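Local atomic coordinates of putative phenazine biosynthesis PhzC/PhzF protein (Clostridium difficile, PDB entry 4DUN), a protein that is of unproven function but, as a member of the PhzF family, probably acts as an isomerase. Residues A[144-149]-A[175-180]; A[121-126]-A[138-143]; A[26-31]-A[51-56]; A[58-63]-A[94-99]. All coordinates share one frame; numbering follows the deposited sequence.

Contact 1. Residues A[144-149]-A[175-180]; sequences SRDLIL and GIIITA
Leu147, Ile148 and Leu149 pair one to one with Ile176, Ile177 and Ile178 as parallel strands, so that partners share a face. On one face Leu147 and Ile176 run side by side, CB of Leu147 3.9 Å from CD1 of Ile176. Leu149 has CG anti to its carbonyl carbon (chi1 -51°), which sends CD1 obliquely across the neighbouring strand to sit between the CG2 methyls of Ile176 and Ile178, 4.0 Å from each. The other face carries Ile148 and Ile177, both with CG1 beside the backbone N and pointing the same way; the CD1 of Ile177 reaches back to CB of Asp146 at 3.6 Å. Between the faces, Leu147 O takes the N-H of Ile177 almost along its C=O axis (2.8 Å). Where the strands begin, the Asp146 carboxylate turns inward: OD1 is hydrogen-bonded by Tyr191 OH and takes a weak, bent bond from Gly175 N, while Arg145 grips OD2 side-on with NE and NH1, the latter 2.8 Å away on the syn lone pair. Together these bonds would hold the buried carboxylate in one rotation. This is a buried parallel strand pair of the C-terminal half of the PhzF fold, apolar on both faces.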
# COMPACT_ATOMS: atom_id res chain seq x y z
N SER A 144 10.91 28.32 -2.32
CA SER A 144 9.71 28.54 -1.50
C SER A 144 9.71 27.43 -0.44
O SER A 144 10.80 27.08 0.03
CB SER A 144 8.44 28.53 -2.36
OG SER A 144 7.27 28.80 -1.60
N ARG A 145 8.55 26.86 -0.07
CA ARG A 145 8.48 25.73 0.88
C ARG A 145 9.30 24.57 0.25
O ARG A 145 10.08 23.89 0.92
CB ARG A 145 7.01 25.32 1.10
CG ARG A 145 6.85 24.10 2.01
CD ARG A 145 5.48 23.46 1.86
NE ARG A 145 5.30 22.84 0.55
CZ ARG A 145 4.15 22.35 0.11
NH1 ARG A 145 4.07 21.82 -1.10
NH2 ARG A 145 3.07 22.37 0.89
N ASP A 146 9.15 24.43 -1.08
CA ASP A 146 9.83 23.45 -1.92
C ASP A 146 10.90 24.10 -2.78
O ASP A 146 10.88 25.32 -3.03
CB ASP A 146 8.80 22.76 -2.84
CG ASP A 146 7.60 22.17 -2.11
OD1 ASP A 146 7.81 21.31 -1.23
OD2 ASP A 146 6.47 22.59 -2.41
N LEU A 147 11.85 23.28 -3.27
CA LEU A 147 12.88 23.73 -4.20
C LEU A 147 12.33 23.54 -5.60
O LEU A 147 11.77 22.48 -5.91
CB LEU A 147 14.19 22.94 -4.01
CG LEU A 147 15.35 23.30 -4.93
CD1 LEU A 147 15.86 24.73 -4.66
CD2 LEU A 147 16.51 22.31 -4.74
N ILE A 148 12.44 24.57 -6.44
CA ILE A 148 11.89 24.51 -7.79
C ILE A 148 13.03 24.56 -8.80
O ILE A 148 13.78 25.54 -8.83
CB ILE A 148 10.86 25.64 -8.03
CG1 ILE A 148 9.72 25.55 -6.97
CG2 ILE A 148 10.29 25.58 -9.47
CD1 ILE A 148 9.01 26.83 -6.71
N LEU A 149 13.12 23.51 -9.63
CA LEU A 149 14.16 23.39 -10.66
C LEU A 149 13.54 23.52 -12.02
O LEU A 149 12.74 22.66 -12.44
CB LEU A 149 14.93 22.05 -10.54
CG LEU A 149 15.49 21.69 -9.13
CD1 LEU A 149 16.11 20.29 -9.12
CD2 LEU A 149 16.48 22.74 -8.63
N GLY A 175 9.91 19.47 -0.35
CA GLY A 175 9.91 18.67 -1.56
C GLY A 175 10.76 19.28 -2.64
O GLY A 175 11.17 20.45 -2.55
N ILE A 176 11.05 18.49 -3.67
CA ILE A 176 11.85 18.91 -4.81
C ILE A 176 10.95 18.87 -6.03
O ILE A 176 10.44 17.80 -6.39
CB ILE A 176 13.13 18.04 -5.01
CG1 ILE A 176 13.95 17.85 -3.69
CG2 ILE A 176 13.98 18.53 -6.19
CD1 ILE A 176 14.50 19.15 -2.99
N ILE A 177 10.78 20.03 -6.68
CA ILE A 177 9.95 20.17 -7.86
C ILE A 177 10.84 20.37 -9.09
O ILE A 177 11.77 21.18 -9.07
CB ILE A 177 8.98 21.39 -7.70
CG1 ILE A 177 8.03 21.25 -6.48
CG2 ILE A 177 8.20 21.70 -9.00
CD1 ILE A 177 7.36 22.57 -6.10
N ILE A 178 10.51 19.66 -10.19
CA ILE A 178 11.14 19.90 -11.48
C ILE A 178 10.01 20.39 -12.39
O ILE A 178 8.89 19.90 -12.28
CB ILE A 178 11.95 18.70 -12.04
CG1 ILE A 178 11.06 17.45 -12.25
CG2 ILE A 178 13.19 18.41 -11.18
CD1 ILE A 178 11.75 16.29 -13.02
N THR A 179 10.25 21.43 -13.19
CA THR A 179 9.17 21.99 -14.01
C THR A 179 9.69 22.43 -15.37
O THR A 179 10.87 22.73 -15.50
CB THR A 179 8.47 23.16 -13.25
OG1 THR A 179 7.30 23.57 -13.95
CG2 THR A 179 9.38 24.37 -13.04
N ALA A 180 8.81 22.48 -16.39
CA ALA A 180 9.15 22.97 -17.74
C ALA A 180 7.87 23.31 -18.47
O ALA A 180 6.79 22.99 -17.98
CB ALA A 180 9.93 21.90 -18.51

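Contact 2. Residues A[121-126]-A[138-143]; sequences PIEIEL and PSDVYS
Glu123 belongs to a short antiparallel pairing in which Ile122 faces Ser143 as a hydrogen-bonded pair and Glu123 faces Tyr142 as a non-hydrogen-bonded one. Its CB lies over the face of the Tyr142 ring, 4.1 Å from the centroid, in a CH-pi contact. CG, anti to the backbone N (chi1 -170°), continues over the same face toward the rim and comes 3.6 Å from Val141 O. The extended chain then lays the carboxylate nearly parallel to the ring, the planes 9° apart, with OE1 4.0 Å from Tyr142 OH. OE2 ends 2.9 Å from Asp140 OD1, both of them acceptors, with the two carboxylate planes steeply turned. So close an approach of like charges would be expected to raise the proton affinity of one acid. A water lies within bonding distance of OE2 and Ile124 O and accepts from Val141 N. Beyond it, Val141 packs between Ile124 and Leu126: CG1 meets Ile124 CG1 at 3.8 Å and Leu126 CG at 3.9 Å. Ile124 also sets CG2 against CB of Ser143, whose OG bonds to Trp173 NE1. Strand 122-123 thus borders strand 140-143, whose other neighbour is strand 147-150; Pro121 packs on Ile148 of that strand, the Tyr142 ring meets Tyr213 of helix 207-218, and Ile124 and Leu126 both lean on the Trp173 loop.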
# COMPACT_ATOMS: atom_id res chain seq x y z
N PRO A 121 7.60 32.31 -6.13
CA PRO A 121 8.87 31.91 -5.51
C PRO A 121 9.97 32.88 -5.88
O PRO A 121 9.80 33.67 -6.82
CB PRO A 121 9.13 30.52 -6.10
CG PRO A 121 8.51 30.58 -7.48
CD PRO A 121 7.28 31.45 -7.31
N ILE A 122 11.08 32.82 -5.15
CA ILE A 122 12.21 33.72 -5.35
C ILE A 122 13.36 32.96 -5.99
O ILE A 122 13.71 31.86 -5.52
CB ILE A 122 12.64 34.37 -4.00
CG1 ILE A 122 11.53 35.36 -3.50
CG2 ILE A 122 14.02 35.08 -4.13
CD1 ILE A 122 11.84 36.06 -2.20
N GLU A 123 13.99 33.56 -7.03
CA GLU A 123 15.16 33.00 -7.70
C GLU A 123 16.35 32.94 -6.75
O GLU A 123 16.62 33.93 -6.07
CB GLU A 123 15.51 33.81 -8.96
CG GLU A 123 16.56 33.15 -9.85
CD GLU A 123 16.80 33.83 -11.19
OE1 GLU A 123 16.41 35.01 -11.35
OE2 GLU A 123 17.41 33.19 -12.06
N ILE A 124 17.04 31.80 -6.69
CA ILE A 124 18.21 31.67 -5.82
C ILE A 124 19.38 31.08 -6.61
O ILE A 124 19.20 30.59 -7.73
CB ILE A 124 17.94 30.83 -4.53
CG1 ILE A 124 17.49 29.37 -4.87
CG2 ILE A 124 16.95 31.53 -3.58
CD1 ILE A 124 17.67 28.31 -3.75
N GLU A 125 20.56 31.10 -6.00
CA GLU A 125 21.77 30.48 -6.52
C GLU A 125 22.14 29.37 -5.56
O GLU A 125 22.30 29.62 -4.37
CB GLU A 125 22.91 31.51 -6.64
CG GLU A 125 22.85 32.35 -7.89
CD GLU A 125 23.68 33.62 -7.87
OE1 GLU A 125 23.42 34.51 -8.71
OE2 GLU A 125 24.58 33.74 -7.00
N LEU A 126 22.22 28.13 -6.06
CA LEU A 126 22.62 27.01 -5.22
C LEU A 126 24.11 27.02 -5.00
O LEU A 126 24.86 27.37 -5.91
CB LEU A 126 22.23 25.66 -5.85
CG LEU A 126 20.75 25.37 -6.04
CD1 LEU A 126 20.57 24.08 -6.77
CD2 LEU A 126 20.00 25.29 -4.70
N PRO A 138 19.77 22.59 -14.06
CA PRO A 138 18.58 23.37 -14.44
C PRO A 138 18.89 24.70 -15.11
O PRO A 138 20.01 25.21 -14.98
CB PRO A 138 17.86 23.59 -13.09
CG PRO A 138 18.93 23.54 -12.08
CD PRO A 138 20.03 22.65 -12.61
N SER A 139 17.91 25.26 -15.84
CA SER A 139 18.04 26.57 -16.48
C SER A 139 18.06 27.65 -15.40
O SER A 139 18.85 28.59 -15.46
CB SER A 139 16.89 26.82 -17.46
OG SER A 139 16.64 25.69 -18.27
N ASP A 140 17.19 27.47 -14.39
CA ASP A 140 17.02 28.39 -13.25
C ASP A 140 16.60 27.62 -12.00
O ASP A 140 16.09 26.49 -12.10
CB ASP A 140 15.95 29.47 -13.58
CG ASP A 140 16.38 30.51 -14.61
OD1 ASP A 140 17.28 31.33 -14.28
OD2 ASP A 140 15.81 30.53 -15.72
N VAL A 141 16.81 28.22 -10.83
CA VAL A 141 16.46 27.64 -9.53
C VAL A 141 15.62 28.66 -8.75
O VAL A 141 16.04 29.82 -8.64
CB VAL A 141 17.72 27.19 -8.73
CG1 VAL A 141 17.32 26.59 -7.39
CG2 VAL A 141 18.57 26.19 -9.52
N TYR A 142 14.45 28.25 -8.23
CA TYR A 142 13.56 29.11 -7.44
C TYR A 142 13.30 28.46 -6.09
O TYR A 142 13.46 27.24 -5.92
CB TYR A 142 12.24 29.41 -8.18
CG TYR A 142 12.43 30.39 -9.31
CD1 TYR A 142 12.97 29.98 -10.54
CD2 TYR A 142 12.08 31.73 -9.17
CE1 TYR A 142 13.19 30.89 -11.57
CE2 TYR A 142 12.28 32.64 -10.20
CZ TYR A 142 12.83 32.22 -11.40
OH TYR A 142 13.02 33.11 -12.43
N SER A 143 12.95 29.28 -5.10
CA SER A 143 12.81 28.78 -3.74
C SER A 143 11.54 29.24 -3.07
O SER A 143 11.14 30.40 -3.21
CB SER A 143 14.01 29.23 -2.91
OG SER A 143 13.97 28.79 -1.56
O HOH W 1 18.55 30.50 -10.70

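Contact 3. Residues A[26-31]-A[51-56]; sequences VLDRRI and VVKGKG
Strands 20-27 and 47-54 run parallel here, Val26 level with Val51 and Leu27 with Val52, joined by two bonds that run nearly along their C=O axes: Leu27 N to Val51 O (2.8 Å) and Lys53 N to Leu27 O (3.1 Å). Past this point the chains separate, and a water bridges them by donating to Asp28 O and Lys53 O. On one face Lys53 dominates. Its CG occupies the crowded position between backbone N and carbonyl carbon (chi1 37°), close against Leu27 O at 3.2 Å, and the extended chain beyond crosses Val26 at about a right angle, CD 3.9 Å from Val26 CG1. Farther out it runs alongside Asp28, whose OD1 touches CE at 3.3 Å but stays 4.0 Å from NZ, too far for a salt bridge; NZ also makes a long, weak ion pair with Glu5. On the opposite face Leu27 CD1 obliquely meets Val52 CG2 at 4.1 Å. Val26 and Val51 lie beneath helix 73-87, Val26 touching Val82 and Val51 touching Ile83. Two parallel strands connected through helix 33-43 form a beta-alpha-beta unit, and the second of them carries the predicted active-site Glu47 at its beginning.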
# COMPACT_ATOMS: atom_id res chain seq x y z
N VAL A 26 -16.55 7.48 5.51
CA VAL A 26 -17.60 8.40 5.94
C VAL A 26 -18.27 7.82 7.17
O VAL A 26 -18.81 6.70 7.12
CB VAL A 26 -18.61 8.76 4.81
CG1 VAL A 26 -19.63 9.80 5.31
CG2 VAL A 26 -17.91 9.24 3.54
N LEU A 27 -18.20 8.56 8.29
CA LEU A 27 -18.72 8.11 9.58
C LEU A 27 -19.92 8.90 10.06
O LEU A 27 -19.92 10.13 9.95
CB LEU A 27 -17.63 8.23 10.66
CG LEU A 27 -16.29 7.52 10.43
CD1 LEU A 27 -15.19 8.17 11.26
CD2 LEU A 27 -16.39 6.07 10.83
N ASP A 28 -20.89 8.20 10.67
CA ASP A 28 -22.08 8.80 11.28
C ASP A 28 -21.75 9.30 12.68
O ASP A 28 -22.38 10.24 13.18
CB ASP A 28 -23.23 7.78 11.36
CG ASP A 28 -23.82 7.29 10.05
OD1 ASP A 28 -23.31 7.69 8.98
OD2 ASP A 28 -24.79 6.50 10.09
N ARG A 29 -20.80 8.63 13.33
CA ARG A 29 -20.36 8.90 14.70
C ARG A 29 -18.84 8.89 14.78
O ARG A 29 -18.18 8.33 13.91
CB ARG A 29 -20.94 7.84 15.66
CG ARG A 29 -22.45 7.88 15.81
CD ARG A 29 -22.97 6.79 16.72
NE ARG A 29 -24.36 7.06 17.12
CZ ARG A 29 -25.02 6.40 18.07
NH1 ARG A 29 -24.42 5.42 18.74
NH2 ARG A 29 -26.27 6.72 18.36
N ARG A 30 -18.30 9.45 15.86
CA ARG A 30 -16.86 9.47 16.10
C ARG A 30 -16.35 8.10 16.42
O ARG A 30 -17.03 7.32 17.10
CB ARG A 30 -16.51 10.38 17.29
CG ARG A 30 -16.94 11.79 17.10
CD ARG A 30 -16.30 12.67 18.14
NE ARG A 30 -16.80 14.02 18.00
CZ ARG A 30 -16.36 14.90 17.10
NH1 ARG A 30 -15.41 14.56 16.24
NH2 ARG A 30 -16.89 16.11 17.04
N ILE A 31 -15.13 7.82 15.97
CA ILE A 31 -14.42 6.60 16.30
C ILE A 31 -13.05 7.03 16.87
O ILE A 31 -12.59 8.15 16.56
CB ILE A 31 -14.31 5.60 15.11
CG1 ILE A 31 -13.41 6.13 13.99
CG2 ILE A 31 -15.70 5.16 14.62
CD1 ILE A 31 -13.06 5.09 12.91
N VAL A 51 -14.26 11.38 7.29
CA VAL A 51 -15.25 12.46 7.36
C VAL A 51 -16.26 12.12 8.43
O VAL A 51 -16.91 11.06 8.35
CB VAL A 51 -15.95 12.71 5.98
CG1 VAL A 51 -17.06 13.76 6.10
CG2 VAL A 51 -14.95 13.09 4.88
N VAL A 52 -16.42 13.01 9.42
CA VAL A 52 -17.44 12.84 10.46
C VAL A 52 -18.57 13.77 10.09
O VAL A 52 -18.39 14.99 10.07
CB VAL A 52 -16.95 13.08 11.92
CG1 VAL A 52 -18.11 12.95 12.91
CG2 VAL A 52 -15.82 12.12 12.28
N LYS A 53 -19.73 13.19 9.77
CA LYS A 53 -20.88 14.03 9.45
C LYS A 53 -21.66 14.26 10.72
O LYS A 53 -22.15 13.30 11.32
CB LYS A 53 -21.74 13.48 8.29
CG LYS A 53 -21.92 11.98 8.18
CD LYS A 53 -22.67 11.63 6.91
CE LYS A 53 -23.19 10.21 6.89
NZ LYS A 53 -24.14 9.99 5.77
N GLY A 54 -21.66 15.52 11.17
CA GLY A 54 -22.37 15.99 12.35
C GLY A 54 -23.42 17.04 12.00
O GLY A 54 -23.55 17.42 10.84
N LYS A 55 -24.16 17.52 13.01
CA LYS A 55 -25.21 18.53 12.81
C LYS A 55 -24.59 19.83 12.26
O LYS A 55 -23.81 20.50 12.95
CB LYS A 55 -25.99 18.78 14.11
CG LYS A 55 -27.28 19.58 13.94
CD LYS A 55 -28.00 19.73 15.28
CE LYS A 55 -29.25 20.56 15.16
NZ LYS A 55 -29.98 20.63 16.45
N GLY A 56 -24.92 20.13 11.01
CA GLY A 56 -24.46 21.33 10.32
C GLY A 56 -23.02 21.39 9.84
O GLY A 56 -22.68 22.37 9.18
O HOH W 2 -24.29 11.82 12.07

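Contact 4. Residues A[58-63]-A[94-99]; sequences YELRWF and IDFFTQ
Strands 58-63 and 94-98 run parallel but strongly twisted, their axes 58° apart, with Glu59 level with Phe97. They form part of the N-terminal half of the PhzF fold, where strands wrap around helix 73-87. Phe97 N bonds to Tyr58 O at 2.8 Å and Leu60 N to Phe97 O at 2.9 Å, the second donor standing above the carbonyl plane. Water bridges continue the pairing at both ends: one links Tyr58 N with Asp95 O, another Leu60 O with Gln99 N. On the helix side, Leu60 has CG anti to the backbone N (chi1 170°), which places CD2 over one face of the Phe96 ring, 3.8 Å from its centroid, in a CH-pi contact; Ile94 CG2 lies over the opposite face, toward the rim. CB of Tyr58 adds a contact to Phe96 CD1, while the Tyr58 ring turns an edge to Asp95 O. The Trp62 indole, near the predicted active-site Glu47, takes Leu60 CG over one face toward the rim and reaches Thr98 with CH2, 3.6 Å from CG2. Near the C-terminal end of the second strand, Arg61 NH1 and Gln99 NE2, two donors 3.3 Å apart with guanidinium and amide planes nearly perpendicular, both converge on Glu68 OE2.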
# COMPACT_ATOMS: atom_id res chain seq x y z
N TYR A 58 -18.91 19.13 8.67
CA TYR A 58 -18.06 17.97 8.40
C TYR A 58 -16.70 18.16 9.03
O TYR A 58 -16.02 19.14 8.71
CB TYR A 58 -17.84 17.68 6.90
CG TYR A 58 -19.08 17.41 6.09
CD1 TYR A 58 -19.83 16.25 6.29
CD2 TYR A 58 -19.47 18.27 5.07
CE1 TYR A 58 -20.98 16.00 5.55
CE2 TYR A 58 -20.60 18.01 4.30
CZ TYR A 58 -21.36 16.88 4.55
OH TYR A 58 -22.49 16.66 3.81
N GLU A 59 -16.28 17.23 9.89
CA GLU A 59 -14.92 17.22 10.42
C GLU A 59 -14.13 16.31 9.52
O GLU A 59 -14.62 15.23 9.20
CB GLU A 59 -14.86 16.71 11.86
CG GLU A 59 -15.26 17.74 12.88
CD GLU A 59 -15.09 17.23 14.30
OE1 GLU A 59 -14.15 16.43 14.54
OE2 GLU A 59 -15.93 17.59 15.15
N LEU A 60 -12.95 16.74 9.11
CA LEU A 60 -12.13 15.96 8.18
C LEU A 60 -10.73 15.78 8.75
O LEU A 60 -10.09 16.76 9.10
CB LEU A 60 -12.07 16.65 6.79
CG LEU A 60 -11.07 16.11 5.72
CD1 LEU A 60 -11.40 14.65 5.31
CD2 LEU A 60 -11.01 17.03 4.48
N ARG A 61 -10.32 14.51 8.86
CA ARG A 61 -8.95 14.13 9.19
C ARG A 61 -8.33 13.22 8.11
O ARG A 61 -9.02 12.57 7.42
CB ARG A 61 -8.85 13.45 10.56
CG ARG A 61 -9.37 14.26 11.72
CD ARG A 61 -9.36 13.44 13.03
NE ARG A 61 -9.94 14.12 14.19
CZ ARG A 61 -9.21 14.67 15.15
NH1 ARG A 61 -7.92 14.64 15.09
NH2 ARG A 61 -9.78 15.24 16.18
N TRP A 62 -7.03 13.24 8.03
CA TRP A 62 -6.30 12.40 7.11
C TRP A 62 -5.20 11.66 7.83
O TRP A 62 -4.51 12.21 8.63
CB TRP A 62 -5.67 13.19 5.97
CG TRP A 62 -6.43 14.33 5.40
CD1 TRP A 62 -7.23 14.32 4.32
CD2 TRP A 62 -6.43 15.66 5.88
NE1 TRP A 62 -7.72 15.53 4.07
CE2 TRP A 62 -7.27 16.38 5.03
CE3 TRP A 62 -5.82 16.31 6.94
CZ2 TRP A 62 -7.50 17.71 5.20
CZ3 TRP A 62 -6.07 17.61 7.11
CH2 TRP A 62 -6.89 18.30 6.25
N PHE A 63 -5.04 10.40 7.45
CA PHE A 63 -4.01 9.54 8.00
C PHE A 63 -3.26 8.86 6.89
O PHE A 63 -3.88 8.29 5.99
CB PHE A 63 -4.65 8.48 8.90
CG PHE A 63 -5.15 8.96 10.22
CD1 PHE A 63 -6.36 9.67 10.31
CD2 PHE A 63 -4.46 8.68 11.40
CE1 PHE A 63 -6.84 10.10 11.55
CE2 PHE A 63 -4.96 9.10 12.64
CZ PHE A 63 -6.14 9.81 12.70
N ILE A 94 -18.71 22.55 -0.32
CA ILE A 94 -18.38 21.60 0.73
C ILE A 94 -17.37 22.27 1.68
O ILE A 94 -16.28 22.67 1.24
CB ILE A 94 -17.88 20.22 0.19
CG1 ILE A 94 -18.88 19.55 -0.81
CG2 ILE A 94 -17.59 19.26 1.34
CD1 ILE A 94 -18.48 19.70 -2.28
N ASP A 95 -17.75 22.43 2.95
CA ASP A 95 -16.90 22.98 4.00
C ASP A 95 -16.42 21.87 4.89
O ASP A 95 -17.24 21.07 5.37
CB ASP A 95 -17.63 24.04 4.85
CG ASP A 95 -17.89 25.36 4.15
OD1 ASP A 95 -17.26 25.59 3.10
OD2 ASP A 95 -18.66 26.17 4.68
N PHE A 96 -15.11 21.84 5.16
CA PHE A 96 -14.50 20.87 6.08
C PHE A 96 -13.78 21.56 7.21
O PHE A 96 -13.03 22.50 6.96
CB PHE A 96 -13.48 19.99 5.34
CG PHE A 96 -14.02 19.08 4.27
CD1 PHE A 96 -14.78 17.96 4.60
CD2 PHE A 96 -13.67 19.28 2.93
CE1 PHE A 96 -15.23 17.08 3.61
CE2 PHE A 96 -14.09 18.37 1.95
CZ PHE A 96 -14.87 17.28 2.29
N PHE A 97 -13.94 21.06 8.44
CA PHE A 97 -13.21 21.55 9.59
C PHE A 97 -12.09 20.56 9.88
O PHE A 97 -12.35 19.37 10.08
CB PHE A 97 -14.13 21.80 10.79
CG PHE A 97 -15.00 23.01 10.53
CD1 PHE A 97 -16.28 22.86 10.02
CD2 PHE A 97 -14.50 24.29 10.71
CE1 PHE A 97 -17.07 23.98 9.73
CE2 PHE A 97 -15.29 25.41 10.43
CZ PHE A 97 -16.57 25.25 9.95
N THR A 98 -10.84 21.05 9.83
CA THR A 98 -9.64 20.22 9.94
C THR A 98 -8.64 20.75 10.99
O THR A 98 -8.83 21.84 11.52
CB THR A 98 -8.91 20.16 8.58
OG1 THR A 98 -8.15 21.37 8.39
CG2 THR A 98 -9.87 19.91 7.38
N GLN A 99 -7.52 20.03 11.14
CA GLN A 99 -6.39 20.41 12.02
C GLN A 99 -5.82 21.77 11.62
O GLN A 99 -5.24 22.46 12.46
CB GLN A 99 -5.26 19.38 11.92
CG GLN A 99 -5.59 18.01 12.52
CD GLN A 99 -5.43 17.96 14.01
OE1 GLN A 99 -5.23 18.98 14.69
NE2 GLN A 99 -5.52 16.77 14.56
O HOH W 3 -18.97 21.67 7.36
O HOH W 4 -7.77 17.38 10.27
O HOH W 5 -5.11 14.63 16.39

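Along the chain the contacts come as 3, 4, 2 and 1, each closing before a later one opens. They form two clusters on opposite sides of the chain's centre. Contacts 3 and 4 have centres about 10 Å apart and lie on neighbouring strands, 47-54 in contact 3 and 57-63 in contact 4, tied by a probable hydrogen bond from Val52 N to Glu59 O and by the salt bridge from Arg30 to Glu59. Contacts 2 and 1, about 9 Å apart between centres, meet where strand 140-143 turns into strand 147-150, with a probable hydrogen bond from Tyr142 N to Ile148 O. Between the clusters, centres lie about 27 to 44 Å apart. This matches the two-lobed PhzF fold, and the predicted active-site Glu47 belongs to the lobe of contacts 3 and 4.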